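Local coordinates for protein putative Acetyltransferase (Lactobacillus plantarum WCFS1, PDB 3EFA) that probably transfers an acetyl group from acetyl-CoA to an amine of a substrate not yet identified, as a member of the GNAT family of N-acetyltransferases, at residues A13-Y19 against Y48-Y52; T106-G112 against V140-L146. One frame throughout, in Å; residues are numbered along the deposited sequence.

Interaction 1: A13-Y19 against Y48-Y52; sequences ANRAAAY and YAVLY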
loop_
_atom_site.group_PDB
_atom_site.type_symbol
_atom_site.label_atom_id
_atom_site.label_comp_id
_atom_site.label_asym_id
_atom_site.label_seq_id
_atom_site.Cartn_x
_atom_site.Cartn_y
_atom_site.Cartn_z
ATOM N N ALA A 13 7.299 32.428 0.812
ATOM C CA ALA A 13 5.914 32.889 0.959
ATOM C C ALA A 13 4.861 31.768 0.822
ATOM O O ALA A 13 3.957 31.663 1.647
ATOM C CB ALA A 13 5.619 34.038 -0.019
ATOM N N ASN A 14 4.976 30.941 -0.213
ATOM C CA ASN A 14 4.042 29.830 -0.406
ATOM C C ASN A 14 4.186 28.738 0.679
ATOM O O ASN A 14 3.203 28.147 1.138
ATOM C CB ASN A 14 4.207 29.222 -1.808
ATOM C CG ASN A 14 2.991 28.402 -2.244
ATOM O OD1 ASN A 14 1.860 28.907 -2.277
ATOM N ND2 ASN A 14 3.224 27.137 -2.598
ATOM N N ARG A 15 5.427 28.486 1.069
ATOM C CA ARG A 15 5.764 27.585 2.160
ATOM C C ARG A 15 5.105 28.052 3.460
ATOM O O ARG A 15 4.562 27.244 4.236
ATOM C CB ARG A 15 7.275 27.636 2.336
ATOM C CG ARG A 15 7.895 26.467 3.007
ATOM C CD ARG A 15 9.332 26.355 2.547
ATOM N NE ARG A 15 10.224 27.269 3.234
ATOM C CZ ARG A 15 11.219 27.922 2.638
ATOM N NH1 ARG A 15 11.435 27.771 1.336
ATOM N NH2 ARG A 15 11.990 28.743 3.341
ATOM N N ALA A 16 5.154 29.367 3.684
ATOM C CA ALA A 16 4.573 29.977 4.868
ATOM C C ALA A 16 3.060 29.772 4.910
ATOM O O ALA A 16 2.507 29.404 5.944
ATOM C CB ALA A 16 4.927 31.494 4.941
ATOM N N ALA A 17 2.403 30.032 3.786
ATOM C CA ALA A 17 0.975 29.810 3.660
ATOM C C ALA A 17 0.577 28.368 4.052
ATOM O O ALA A 17 -0.386 28.149 4.808
ATOM C CB ALA A 17 0.513 30.129 2.220
ATOM N N ALA A 18 1.330 27.396 3.539
ATOM C CA ALA A 18 1.065 25.982 3.799
ATOM C C ALA A 18 1.266 25.633 5.284
ATOM O O ALA A 18 0.453 24.914 5.857
ATOM C CB ALA A 18 1.927 25.112 2.928
ATOM N N TYR A 19 2.336 26.149 5.903
ATOM C CA TYR A 19 2.577 25.884 7.328
ATOM C C TYR A 19 1.477 26.511 8.216
ATOM O O TYR A 19 1.057 25.924 9.217
ATOM C CB TYR A 19 3.957 26.410 7.779
ATOM C CG TYR A 19 5.172 25.681 7.237
ATOM C CD1 TYR A 19 5.062 24.762 6.209
ATOM C CD2 TYR A 19 6.441 25.950 7.730
ATOM C CE1 TYR A 19 6.177 24.108 5.704
ATOM C CE2 TYR A 19 7.567 25.299 7.228
ATOM C CZ TYR A 19 7.425 24.378 6.214
ATOM O OH TYR A 19 8.533 23.723 5.699
ATOM N N TYR A 48 4.928 22.812 -2.183
ATOM C CA TYR A 48 3.556 22.726 -1.663
ATOM C C TYR A 48 2.559 23.298 -2.669
ATOM O O TYR A 48 2.904 24.167 -3.456
ATOM C CB TYR A 48 3.442 23.438 -0.300
ATOM C CG TYR A 48 4.479 22.964 0.707
ATOM C CD1 TYR A 48 4.159 22.001 1.666
ATOM C CD2 TYR A 48 5.792 23.453 0.680
ATOM C CE1 TYR A 48 5.110 21.550 2.582
ATOM C CE2 TYR A 48 6.754 22.997 1.589
ATOM C CZ TYR A 48 6.404 22.043 2.545
ATOM O OH TYR A 48 7.337 21.571 3.461
ATOM N N ALA A 49 1.332 22.779 -2.660
ATOM C CA ALA A 49 0.253 23.323 -3.483
ATOM C C ALA A 49 -0.688 24.156 -2.612
ATOM O O ALA A 49 -1.217 23.643 -1.627
ATOM C CB ALA A 49 -0.531 22.183 -4.199
ATOM N N VAL A 50 -0.901 25.428 -2.977
ATOM C CA VAL A 50 -1.784 26.317 -2.214
ATOM C C VAL A 50 -2.815 27.044 -3.093
ATOM O O VAL A 50 -2.451 27.636 -4.121
ATOM C CB VAL A 50 -0.959 27.372 -1.387
ATOM C CG1 VAL A 50 -1.877 28.290 -0.568
ATOM C CG2 VAL A 50 0.048 26.697 -0.484
ATOM N N LEU A 51 -4.090 27.005 -2.684
ATOM C CA LEU A 51 -5.167 27.756 -3.360
ATOM C C LEU A 51 -5.520 29.059 -2.616
ATOM O O LEU A 51 -5.854 29.046 -1.429
ATOM C CB LEU A 51 -6.422 26.879 -3.567
ATOM C CG LEU A 51 -7.575 27.396 -4.468
ATOM C CD1 LEU A 51 -8.381 26.260 -5.138
ATOM C CD2 LEU A 51 -8.537 28.395 -3.753
ATOM N N TYR A 52 -5.438 30.180 -3.329
ATOM C CA TYR A 52 -5.691 31.521 -2.769
ATOM C C TYR A 52 -6.979 32.157 -3.346
ATOM O O TYR A 52 -7.190 32.162 -4.572
ATOM C CB TYR A 52 -4.525 32.457 -3.110
ATOM C CG TYR A 52 -3.155 32.058 -2.581
ATOM C CD1 TYR A 52 -2.639 32.639 -1.419
ATOM C CD2 TYR A 52 -2.355 31.132 -3.264
ATOM C CE1 TYR A 52 -1.377 32.290 -0.934
ATOM C CE2 TYR A 52 -1.084 30.778 -2.787
ATOM C CZ TYR A 52 -0.601 31.367 -1.620
ATOM O OH TYR A 52 0.656 31.032 -1.134
#
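Helix 13-19 lies across strand 48-52 at 78°, with the two short axes 8.3 Å apart at their closest. This is helix-on-sheet packing in the N-terminal half of a GNAT fold. Tyr-48 and Val-50 turn their side chains to the helix. Ala-17 and Ala-18 turn theirs to the strand, and their small methyl groups allow the close approach. Ala-18 CB sits 3.9 Å from Tyr-48 CB and also meets Val-50 CG2. Ala-17 CB touches Val-50 CG1 and the hydroxyl end of Tyr-52.

Two tyrosines of the strand reach the helix at separate points. The ring of Tyr-48 receives the edge of Tyr-19 on its face, in an offset edge-to-face pair with planes at 86°. The closest carbons are Tyr-19 CE1 and Tyr-48 CZ, 3.8 Å apart. The two hydroxyls share only a weak hydrogen bond, from Tyr-19 OH to Tyr-48 OH. The stronger partner of Tyr-48 OH is Asp-42, in the loop before the strand. Arg-15 adds its CG, 3.9 Å from Tyr-48 CE2.

Asn-14 serves the other end. Its CG stands anti to the backbone N (chi1 -161°), which brings OD1 to both Val-50 and the hydroxyl of Tyr-52. The side chains of Asn-14 and Val-50 run past each other in opposite directions, with Asn-14 OD1 3.3 Å from Val-50 CB. Asn-14 ND2 has a weak hydrogen bond to Ser-9 O on the neighbouring strand 5-9. Tyr-52 OH donates to Asn-14 OD1 at 2.7 Å, in the carbonyl plane and on a lone pair.

Interaction 2: T106-G112 against V140-L146; sequences THGEIHG and VIMHKQL. With FMT (formic acid), chain D.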
loop_
_atom_site.group_PDB
_atom_site.type_symbol
_atom_site.label_atom_id
_atom_site.label_comp_id
_atom_site.label_asym_id
_atom_site.label_seq_id
_atom_site.Cartn_x
_atom_site.Cartn_y
_atom_site.Cartn_z
ATOM N N THR A 106 2.452 8.821 -13.329
ATOM C CA THR A 106 1.279 8.155 -13.927
ATOM C C THR A 106 0.219 7.715 -12.916
ATOM O O THR A 106 -0.884 7.328 -13.293
ATOM C CB THR A 106 1.667 6.914 -14.778
ATOM O OG1 THR A 106 2.344 5.950 -13.958
ATOM C CG2 THR A 106 2.559 7.318 -15.944
ATOM N N HIS A 107 0.554 7.765 -11.635
ATOM C CA HIS A 107 -0.386 7.335 -10.610
ATOM C C HIS A 107 -0.426 8.278 -9.416
ATOM O O HIS A 107 0.619 8.738 -8.939
ATOM C CB HIS A 107 -0.046 5.915 -10.139
ATOM C CG HIS A 107 -0.262 4.871 -11.181
ATOM N ND1 HIS A 107 0.701 4.528 -12.104
ATOM C CD2 HIS A 107 -1.337 4.093 -11.452
ATOM C CE1 HIS A 107 0.235 3.577 -12.894
ATOM N NE2 HIS A 107 -1.001 3.298 -12.520
ATOM N N GLY A 108 -1.639 8.550 -8.935
ATOM C CA GLY A 108 -1.820 9.294 -7.704
ATOM C C GLY A 108 -1.879 8.333 -6.534
ATOM O O GLY A 108 -2.311 7.174 -6.682
ATOM N N GLU A 109 -1.458 8.810 -5.365
ATOM C CA GLU A 109 -1.425 7.988 -4.162
ATOM C C GLU A 109 -1.874 8.804 -2.947
ATOM O O GLU A 109 -1.397 9.940 -2.731
ATOM C CB GLU A 109 -0.009 7.419 -3.937
ATOM C CG GLU A 109 0.174 6.619 -2.625
ATOM C CD GLU A 109 1.567 5.989 -2.490
ATOM O OE1 GLU A 109 2.428 6.567 -1.781
ATOM O OE2 GLU A 109 1.802 4.910 -3.088
ATOM N N ILE A 110 -2.784 8.228 -2.158
ATOM C CA ILE A 110 -3.298 8.887 -0.955
ATOM C C ILE A 110 -3.248 7.947 0.244
ATOM O O ILE A 110 -3.665 6.788 0.130
ATOM C CB ILE A 110 -4.785 9.306 -1.131
ATOM C CG1 ILE A 110 -4.952 10.290 -2.294
ATOM C CG2 ILE A 110 -5.385 9.838 0.204
ATOM C CD1 ILE A 110 -4.375 11.654 -2.038
ATOM N N HIS A 111 -2.760 8.429 1.390
ATOM C CA HIS A 111 -2.917 7.669 2.646
ATOM C C HIS A 111 -3.972 8.388 3.496
ATOM O O HIS A 111 -3.637 9.179 4.366
ATOM C CB HIS A 111 -1.594 7.542 3.441
ATOM C CG HIS A 111 -0.562 6.664 2.796
ATOM N ND1 HIS A 111 0.633 6.348 3.411
ATOM C CD2 HIS A 111 -0.547 6.023 1.599
ATOM C CE1 HIS A 111 1.343 5.561 2.617
ATOM N NE2 HIS A 111 0.649 5.345 1.515
ATOM N N GLY A 112 -5.247 8.120 3.247
ATOM C CA GLY A 112 -6.303 8.910 3.858
ATOM C C GLY A 112 -6.899 8.343 5.134
ATOM O O GLY A 112 -6.731 7.161 5.455
ATOM N N VAL A 140 -6.413 4.209 5.229
ATOM C CA VAL A 140 -6.498 3.328 4.068
ATOM C C VAL A 140 -5.565 3.803 2.968
ATOM O O VAL A 140 -5.417 5.001 2.743
ATOM C CB VAL A 140 -7.934 3.222 3.500
ATOM C CG1 VAL A 140 -8.758 2.196 4.291
ATOM C CG2 VAL A 140 -8.620 4.601 3.461
ATOM N N ILE A 141 -4.932 2.854 2.288
ATOM C CA ILE A 141 -4.032 3.165 1.182
ATOM C C ILE A 141 -4.821 3.154 -0.127
ATOM O O ILE A 141 -5.463 2.155 -0.456
ATOM C CB ILE A 141 -2.869 2.138 1.122
ATOM C CG1 ILE A 141 -2.290 1.905 2.524
ATOM C CG2 ILE A 141 -1.775 2.585 0.150
ATOM C CD1 ILE A 141 -1.638 3.120 3.133
HETATM N N MSE A 142 -4.777 4.262 -0.868
HETATM C CA MSE A 142 -5.580 4.416 -2.087
HETATM C C MSE A 142 -4.751 4.803 -3.320
HETATM O O MSE A 142 -3.793 5.564 -3.224
HETATM C CB MSE A 142 -6.724 5.431 -1.866
HETATM C CG MSE A 142 -7.558 5.165 -0.599
HETATM SE SE MSE A 142 -9.195 6.256 -0.368
HETATM C CE MSE A 142 -10.244 5.465 -1.827
ATOM N N HIS A 143 -5.131 4.279 -4.483
ATOM C CA HIS A 143 -4.449 4.634 -5.725
ATOM C C HIS A 143 -5.421 5.030 -6.841
ATOM O O HIS A 143 -6.611 4.718 -6.799
ATOM C CB HIS A 143 -3.505 3.502 -6.179
ATOM C CG HIS A 143 -2.315 3.321 -5.283
ATOM N ND1 HIS A 143 -2.253 2.342 -4.313
ATOM C CD2 HIS A 143 -1.162 4.026 -5.178
ATOM C CE1 HIS A 143 -1.107 2.440 -3.662
ATOM N NE2 HIS A 143 -0.428 3.457 -4.164
ATOM N N LYS A 144 -4.899 5.743 -7.830
ATOM C CA LYS A 144 -5.670 6.153 -8.992
ATOM C C LYS A 144 -4.740 6.250 -10.193
ATOM O O LYS A 144 -3.635 6.779 -10.088
ATOM C CB LYS A 144 -6.321 7.523 -8.743
ATOM C CG LYS A 144 -6.985 8.116 -9.983
ATOM C CD LYS A 144 -7.620 9.477 -9.725
ATOM C CE LYS A 144 -8.274 9.999 -11.002
ATOM N NZ LYS A 144 -8.848 11.372 -10.857
ATOM N N GLN A 145 -5.179 5.744 -11.338
ATOM C CA GLN A 145 -4.438 5.970 -12.576
ATOM C C GLN A 145 -4.686 7.391 -13.076
ATOM O O GLN A 145 -5.830 7.834 -13.167
ATOM C CB GLN A 145 -4.839 4.957 -13.651
ATOM C CG GLN A 145 -4.052 5.101 -14.955
ATOM C CD GLN A 145 -4.006 3.809 -15.774
ATOM O OE1 GLN A 145 -4.399 2.737 -15.300
ATOM N NE2 GLN A 145 -3.513 3.909 -17.006
ATOM N N LEU A 146 -3.613 8.109 -13.387
ATOM C CA LEU A 146 -3.744 9.475 -13.894
ATOM C C LEU A 146 -3.750 9.525 -15.424
ATOM O O LEU A 146 -2.893 8.929 -16.085
ATOM C CB LEU A 146 -2.629 10.361 -13.343
ATOM C CG LEU A 146 -2.498 10.421 -11.821
ATOM C CD1 LEU A 146 -1.361 11.351 -11.440
ATOM C CD2 LEU A 146 -3.802 10.866 -11.174
HETATM C C FMT D . -8.342 4.020 -10.458
HETATM O O1 FMT D . -7.553 3.906 -11.402
HETATM O O2 FMT D . -8.317 3.341 -9.425
#
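His-143 and Glu-109 form a histidine-carboxylate hydrogen bond between two neighbouring strands, on the sheet face they share with His-111 and Ile-141. His-143 NE2 donates to Glu-109 OE2 at 2.9 Å, with an angle of 159° at the hydrogen. The oxygen uses its anti lone pair and lies near the plane of the imidazole, at its edge. The carboxylate is turned 70° from the ring. The extended Glu-109 chain, CG anti to the backbone N (chi1 175°), runs beside the His-143 ring in the same direction and brings OE2 to NE2. Both groups have second partners: Glu-109 OE1 makes a salt bridge to Arg-73, and His-143 ND1 bonds to Thr-128. The ring is thus held at both nitrogens.

Farther along this face, Ile-141 CD1 lies over the centre of the His-111 ring. This CH-pi contact is 3.5 Å from methyl to centroid. Tyr-132 of the second subunit packs on both residues.

On the other face, Ile-110 and Met-142, a selenomethionine, meet through their CB atoms and lead on to helix 117-122. Leu-146 packs on the backbone of Gly-108, with Leu-146 CG 3.5 Å from Gly-108 N. The Lys-144 chain is fully extended and its NZ makes a salt bridge to Glu-97.

Gly-108/Lys-144, Ile-110/Met-142 and Gly-112/Val-140 are hydrogen-bonded pairs; Glu-109/His-143 and His-111/Ile-141 are non-hydrogen-bonded pairs. Leu-146 N adds a bond to Thr-106 O at 2.8 Å. O1 of a formic acid, probably from the crystallisation liquor, accepts from Gln-145 N at 3.0 Å. Strands 107-113 and 139-145 are antiparallel neighbours in the C-terminal half of the mixed sheet of a GNAT acetyltransferase.

How the interactions relate
From the N terminus, the chain passes through strand 5-9 into helix 12-29, then helix 34-37, before strand 48-52 comes back under the first helix. Interaction 1 closes that loop of 28 residues. The chain next forms strands 57-66 and 71-79 and helix 88-102, and enters 106-112. Helix 117-122 and strand 126-129 follow, and 140-146 returns to close interaction 2 over 27 residues. The two loops are in series and neither nest nor cross. The centres of interactions 1 and 2 are about 22 Å apart. They lie on opposite sides of the chain's centre. Interaction 1 fixes a helix on the N-terminal half of the sheet. Interaction 2 joins two strands within the C-terminal half.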